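Local atomic coordinates of transcription regulator PadR N-terminal domain-containing protein (Streptococcus mutans, PDB entry 3L9F), a protein that probably binds DNA as a transcription regulator of the PadR family, through an N-terminal winged-helix domain. Residues 83-91 and 101-112. Sequence-based numbering, arbitrary orientation.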
ATOM      1  N   LYS A  83      -5.630  26.436  -2.206  1.00 23.34           N
ATOM      2  CA  LYS A  83      -5.046  27.444  -1.322  1.00 25.69           C
ATOM      3  C   LYS A  83      -3.619  27.780  -1.745  1.00 28.97           C
ATOM      4  O   LYS A  83      -3.221  28.945  -1.763  1.00 31.37           O
ATOM      5  CB  LYS A  83      -5.073  26.973   0.135  1.00 26.86           C
ATOM      6  CG  LYS A  83      -4.513  27.988   1.119  1.00 33.17           C
ATOM      7  CD  LYS A  83      -4.380  27.418   2.527  1.00 37.02           C
ATOM      8  CE  LYS A  83      -5.723  27.344   3.242  1.00 48.80           C
ATOM      9  NZ  LYS A  83      -5.561  27.382   4.728  1.00 44.55           N
ATOM     10  N   ASP A  84      -2.855  26.756  -2.112  1.00 31.61           N
ATOM     11  CA  ASP A  84      -1.459  26.946  -2.492  1.00 23.67           C
ATOM     12  C   ASP A  84      -1.294  27.404  -3.943  1.00 26.81           C
ATOM     13  O   ASP A  84      -0.173  27.519  -4.444  1.00 23.20           O
ATOM     14  CB  ASP A  84      -0.650  25.676  -2.217  1.00 28.34           C
ATOM     15  CG  ASP A  84      -0.704  25.252  -0.751  1.00 38.90           C
ATOM     16  OD1 ASP A  84      -1.190  26.038   0.095  1.00 42.83           O
ATOM     17  OD2 ASP A  84      -0.263  24.127  -0.437  1.00 42.21           O
ATOM     18  N   GLY A  85      -2.411  27.672  -4.614  1.00 22.65           N
ATOM     19  CA  GLY A  85      -2.378  28.234  -5.953  1.00 19.08           C
ATOM     20  C   GLY A  85      -1.945  27.277  -7.044  1.00 20.81           C
ATOM     21  O   GLY A  85      -1.597  27.710  -8.150  1.00 20.79           O
ATOM     22  N   LYS A  86      -1.979  25.978  -6.751  1.00 18.23           N
ATOM     23  CA  LYS A  86      -1.558  24.967  -7.726  1.00 16.82           C
ATOM     24  C   LYS A  86      -2.705  24.558  -8.655  1.00 17.40           C
ATOM     25  O   LYS A  86      -2.469  24.030  -9.741  1.00 13.74           O
ATOM     26  CB  LYS A  86      -1.022  23.726  -7.008  1.00 18.70           C
ATOM     27  CG  LYS A  86       0.047  24.022  -5.974  1.00 25.17           C
ATOM     28  CD  LYS A  86       1.233  24.715  -6.608  1.00 26.94           C
ATOM     29  CE  LYS A  86       2.311  25.007  -5.567  1.00 30.55           C
ATOM     30  NZ  LYS A  86       3.547  25.534  -6.198  1.00 34.04           N
ATOM     31  N   ILE A  87      -3.941  24.767  -8.199  1.00 16.34           N
ATOM     32  CA  ILE A  87      -5.131  24.547  -9.028  1.00 14.87           C
ATOM     33  C   ILE A  87      -6.152  25.655  -8.764  1.00 17.71           C
ATOM     34  O   ILE A  87      -6.080  26.334  -7.736  1.00 20.30           O
ATOM     35  CB  ILE A  87      -5.797  23.182  -8.737  1.00 14.81           C
ATOM     36  CG1 ILE A  87      -6.385  23.158  -7.326  1.00 15.27           C
ATOM     37  CG2 ILE A  87      -4.796  22.045  -8.902  1.00 18.00           C
ATOM     38  CD1 ILE A  87      -6.986  21.815  -6.941  1.00 18.46           C
ATOM     39  N   THR A  88      -7.078  25.852  -9.700  1.00 15.48           N
ATOM     40  CA  THR A  88      -8.211  26.738  -9.458  1.00 16.41           C
ATOM     41  C   THR A  88      -9.483  25.911  -9.326  1.00 16.96           C
ATOM     42  O   THR A  88      -9.578  24.811  -9.864  1.00 17.20           O
ATOM     43  CB  THR A  88      -8.402  27.784 -10.579  1.00 17.99           C
ATOM     44  OG1 THR A  88      -8.687  27.124 -11.823  1.00 16.91           O
ATOM     45  CG2 THR A  88      -7.165  28.645 -10.728  1.00 19.14           C
ATOM     46  N   LYS A  89     -10.449  26.446  -8.597  1.00 12.73           N
ATOM     47  CA  LYS A  89     -11.744  25.799  -8.448  1.00 12.37           C
ATOM     48  C   LYS A  89     -12.847  26.730  -8.918  1.00 16.58           C
ATOM     49  O   LYS A  89     -12.900  27.896  -8.527  1.00 15.96           O
ATOM     50  CB  LYS A  89     -11.993  25.420  -6.992  1.00 12.77           C
ATOM     51  CG  LYS A  89     -13.420  24.959  -6.701  1.00 16.60           C
ATOM     52  CD  LYS A  89     -13.586  24.687  -5.212  1.00 24.21           C
ATOM     53  CE  LYS A  89     -14.952  24.096  -4.897  1.00 23.00           C
ATOM     54  NZ  LYS A  89     -15.108  23.780  -3.441  1.00 28.38           N
ATOM     55  N   GLU A  90     -13.716  26.197  -9.765  1.00 11.86           N
ATOM     56  CA  GLU A  90     -14.840  26.924 -10.303  1.00 15.49           C
ATOM     57  C   GLU A  90     -16.092  26.221  -9.817  1.00 13.78           C
ATOM     58  O   GLU A  90     -16.182  25.005  -9.900  1.00 16.00           O
ATOM     59  CB  GLU A  90     -14.781  26.872 -11.832  1.00 17.56           C
ATOM     60  CG  GLU A  90     -16.051  27.277 -12.521  1.00 25.12           C
ATOM     61  CD  GLU A  90     -15.985  27.127 -14.031  1.00 24.10           C
ATOM     62  OE1 GLU A  90     -15.096  26.417 -14.559  1.00 20.93           O
ATOM     63  OE2 GLU A  90     -16.858  27.710 -14.695  1.00 29.86           O
ATOM     64  N   VAL A  91     -17.062  26.972  -9.313  1.00 13.38           N
ATOM     65  CA  VAL A  91     -18.320  26.356  -8.891  1.00 10.78           C
ATOM     66  C   VAL A  91     -19.387  26.635  -9.948  1.00 19.02           C
ATOM     67  O   VAL A  91     -19.737  27.790 -10.192  1.00 18.44           O
ATOM     68  CB  VAL A  91     -18.788  26.900  -7.538  1.00 13.88           C
ATOM     69  CG1 VAL A  91     -20.174  26.364  -7.207  1.00 15.25           C
ATOM     70  CG2 VAL A  91     -17.803  26.533  -6.450  1.00 15.83           C
ATOM     71  N   ASN A 101     -18.194  21.235  -8.963  1.00 12.66           N
ATOM     72  CA  ASN A 101     -16.906  21.922  -8.889  1.00 15.09           C
ATOM     73  C   ASN A 101     -15.974  21.505 -10.010  1.00 11.16           C
ATOM     74  O   ASN A 101     -15.726  20.324 -10.207  1.00 12.62           O
ATOM     75  CB  ASN A 101     -16.249  21.674  -7.540  1.00 15.15           C
ATOM     76  CG  ASN A 101     -17.126  22.113  -6.395  1.00 23.38           C
ATOM     77  OD1 ASN A 101     -17.848  23.104  -6.506  1.00 21.30           O
ATOM     78  ND2 ASN A 101     -17.086  21.372  -5.294  1.00 26.07           N
ATOM     79  N   ILE A 102     -15.480  22.477 -10.763  1.00 10.07           N
ATOM     80  CA  ILE A 102     -14.545  22.187 -11.837  1.00 10.02           C
ATOM     81  C   ILE A 102     -13.148  22.664 -11.437  1.00 13.42           C
ATOM     82  O   ILE A 102     -12.968  23.823 -11.065  1.00 13.62           O
ATOM     83  CB  ILE A 102     -14.966  22.886 -13.153  1.00 11.21           C
ATOM     84  CG1 ILE A 102     -16.414  22.554 -13.513  1.00 15.64           C
ATOM     85  CG2 ILE A 102     -13.998  22.537 -14.287  1.00 14.18           C
ATOM     86  CD1 ILE A 102     -16.713  21.092 -13.584  1.00 17.81           C
ATOM     87  N   TYR A 103     -12.162  21.772 -11.521  1.00 11.59           N
ATOM     88  CA  TYR A 103     -10.787  22.101 -11.126  1.00 10.83           C
ATOM     89  C   TYR A 103      -9.855  22.180 -12.320  1.00 13.55           C
ATOM     90  O   TYR A 103      -9.960  21.374 -13.248  1.00 12.68           O
ATOM     91  CB  TYR A 103     -10.265  21.056 -10.135  1.00 11.01           C
ATOM     92  CG  TYR A 103     -11.123  20.948  -8.903  1.00 11.89           C
ATOM     93  CD1 TYR A 103     -10.883  21.758  -7.801  1.00 14.50           C
ATOM     94  CD2 TYR A 103     -12.185  20.056  -8.844  1.00 12.64           C
ATOM     95  CE1 TYR A 103     -11.664  21.679  -6.669  1.00 13.84           C
ATOM     96  CE2 TYR A 103     -12.975  19.965  -7.708  1.00 13.24           C
ATOM     97  CZ  TYR A 103     -12.707  20.784  -6.619  1.00 15.86           C
ATOM     98  OH  TYR A 103     -13.483  20.712  -5.480  1.00 11.54           O
ATOM     99  N   ALA A 104      -8.936  23.143 -12.287  1.00  9.58           N
ATOM    100  CA  ALA A 104      -7.990  23.319 -13.374  1.00 10.35           C
ATOM    101  C   ALA A 104      -6.594  23.546 -12.813  1.00 15.76           C
ATOM    102  O   ALA A 104      -6.417  24.307 -11.868  1.00 15.59           O
ATOM    103  CB  ALA A 104      -8.401  24.496 -14.259  1.00 13.08           C
ATOM    104  N   ILE A 105      -5.600  22.893 -13.393  1.00 13.47           N
ATOM    105  CA  ILE A 105      -4.227  23.124 -12.960  1.00 11.97           C
ATOM    106  C   ILE A 105      -3.796  24.548 -13.339  1.00 14.40           C
ATOM    107  O   ILE A 105      -4.284  25.116 -14.326  1.00 15.37           O
ATOM    108  CB  ILE A 105      -3.273  22.085 -13.585  1.00 17.85           C
ATOM    109  CG1 ILE A 105      -1.974  21.978 -12.776  1.00 13.46           C
ATOM    110  CG2 ILE A 105      -3.005  22.401 -15.062  1.00 13.84           C
ATOM    111  CD1 ILE A 105      -1.129  20.765 -13.143  1.00 15.08           C
ATOM    112  N   THR A 106      -2.908  25.132 -12.536  1.00 14.27           N
ATOM    113  CA  THR A 106      -2.327  26.439 -12.842  1.00 15.46           C
ATOM    114  C   THR A 106      -0.888  26.262 -13.311  1.00 22.78           C
ATOM    115  O   THR A 106      -0.336  25.171 -13.230  1.00 18.35           O
ATOM    116  CB  THR A 106      -2.276  27.337 -11.600  1.00 16.45           C
ATOM    117  OG1 THR A 106      -1.349  26.780 -10.658  1.00 20.16           O
ATOM    118  CG2 THR A 106      -3.649  27.445 -10.948  1.00 15.40           C
ATOM    119  N   GLU A 107      -0.275  27.344 -13.785  1.00 20.32           N
ATOM    120  CA  GLU A 107       1.127  27.294 -14.187  1.00 22.44           C
ATOM    121  C   GLU A 107       2.014  26.751 -13.076  1.00 20.49           C
ATOM    122  O   GLU A 107       2.844  25.874 -13.310  1.00 24.67           O
ATOM    123  CB  GLU A 107       1.622  28.678 -14.620  1.00 27.38           C
ATOM    124  CG  GLU A 107       1.193  29.045 -16.025  1.00 30.37           C
ATOM    125  CD  GLU A 107       1.546  27.963 -17.031  1.00 42.82           C
ATOM    126  OE1 GLU A 107       2.723  27.537 -17.051  1.00 33.97           O
ATOM    127  OE2 GLU A 107       0.649  27.541 -17.795  1.00 41.74           O
ATOM    128  N   SER A 108       1.840  27.267 -11.867  1.00 20.90           N
ATOM    129  CA  SER A 108       2.636  26.795 -10.746  1.00 19.95           C
ATOM    130  C   SER A 108       2.348  25.328 -10.470  1.00 22.02           C
ATOM    131  O   SER A 108       3.241  24.584 -10.083  1.00 18.63           O
ATOM    132  CB  SER A 108       2.391  27.626  -9.489  1.00 21.66           C
ATOM    133  OG  SER A 108       1.019  27.632  -9.142  1.00 31.00           O
ATOM    134  N   GLY A 109       1.098  24.912 -10.661  1.00 17.08           N
ATOM    135  CA  GLY A 109       0.751  23.514 -10.484  1.00 16.63           C
ATOM    136  C   GLY A 109       1.484  22.629 -11.476  1.00 12.87           C
ATOM    137  O   GLY A 109       1.939  21.545 -11.123  1.00 17.41           O
ATOM    138  N   LYS A 110       1.592  23.081 -12.723  1.00 13.82           N
ATOM    139  CA  LYS A 110       2.302  22.325 -13.747  1.00 14.29           C
ATOM    140  C   LYS A 110       3.779  22.239 -13.379  1.00 23.22           C
ATOM    141  O   LYS A 110       4.403  21.193 -13.542  1.00 21.60           O
ATOM    142  CB  LYS A 110       2.158  22.983 -15.123  1.00 15.55           C
ATOM    143  CG  LYS A 110       0.797  22.828 -15.785  1.00 16.40           C
ATOM    144  CD  LYS A 110       0.714  23.730 -17.022  1.00 24.06           C
ATOM    145  CE  LYS A 110      -0.590  23.560 -17.788  1.00 34.18           C
ATOM    146  NZ  LYS A 110      -0.709  24.594 -18.863  1.00 41.10           N
ATOM    147  N   LYS A 111       4.327  23.348 -12.884  1.00 17.12           N
ATOM    148  CA  LYS A 111       5.713  23.393 -12.411  1.00 20.02           C
ATOM    149  C   LYS A 111       5.953  22.356 -11.320  1.00 19.22           C
ATOM    150  O   LYS A 111       6.973  21.662 -11.319  1.00 22.97           O
ATOM    151  CB  LYS A 111       6.067  24.790 -11.875  1.00 22.22           C
ATOM    152  CG  LYS A 111       7.510  24.934 -11.393  1.00 26.27           C
ATOM    153  N   GLU A 112       5.008  22.256 -10.391  1.00 19.78           N
ATOM    154  CA  GLU A 112       5.153  21.351  -9.262  1.00 19.49           C
ATOM    155  C   GLU A 112       5.117  19.899  -9.708  1.00 20.37           C
ATOM    156  O   GLU A 112       5.849  19.059  -9.185  1.00 17.24           O
ATOM    157  CB  GLU A 112       4.063  21.601  -8.228  1.00 20.61           C
ATOM    158  CG  GLU A 112       4.053  20.587  -7.106  1.00 25.68           C
ATOM    159  CD  GLU A 112       3.598  21.176  -5.785  1.00 46.34           C
ATOM    160  OE1 GLU A 112       3.794  22.394  -5.580  1.00 49.61           O
ATOM    161  OE2 GLU A 112       3.060  20.418  -4.948  1.00 48.83           O
TER
HETATM  162  O   HOH W   1       5.182  25.438  -8.574  1.00 22.54           O
HETATM  163  O   HOH W   2     -11.115  25.972 -12.213  1.00 14.75           O
HETATM  164  O   HOH W   3     -12.495  21.820  -3.194  1.00 21.28           O
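Thr-106 turns OG1 (chi1 67°) to the carbonyl of Gly-85, and Lys-86 bends at chi2 (-59°) so that its ammonium group reaches Glu-112; these two contacts join the base of a beta hairpin to the helix that follows it. The hairpin, strands 87-92 and 100-105, is consistent with the wing of the winged-helix fold of PadR regulators, and it illustrates how a hairpin of this kind can be fastened at its base to the helices before and after it. Helix 74-83 ends in a Schellman motif at Gly-85, whose carbonyl O receives the Thr-106 hydroxyl in its plane, on a lone pair, at 2.7 Å from OG1. The same OG1 accepts from Gly-109 N (3.1 Å) as the N-cap of helix 107-118, so one hydroxyl joins the end of one helix to the start of another. Beside it, Thr-106 N donates to Lys-86 O from well above the carbonyl plane. Antiparallel pairing then runs outward through Thr-88 with Ala-104 and Glu-90 with Ile-102, two bonds to each pair. On one face Lys-89, extended from a chi1 of 170°, lies alongside Tyr-103, its CG 3.7 Å from ring atom CE1, before CE reaches the Asn-101 amide. Ile-87 CD1 meets Tyr-103 CD1 on the side turned to Leu-78 and Leu-81 of helix 74-83. Back at the base of the hairpin, Lys-86 NZ forms a salt bridge with Glu-112 OE1 (3.2 Å), while Glu-112 OE2 pairs with Lys-38, and a water links Lys-86 NZ to Ser-108 O, 2.6 Å from the water oxygen.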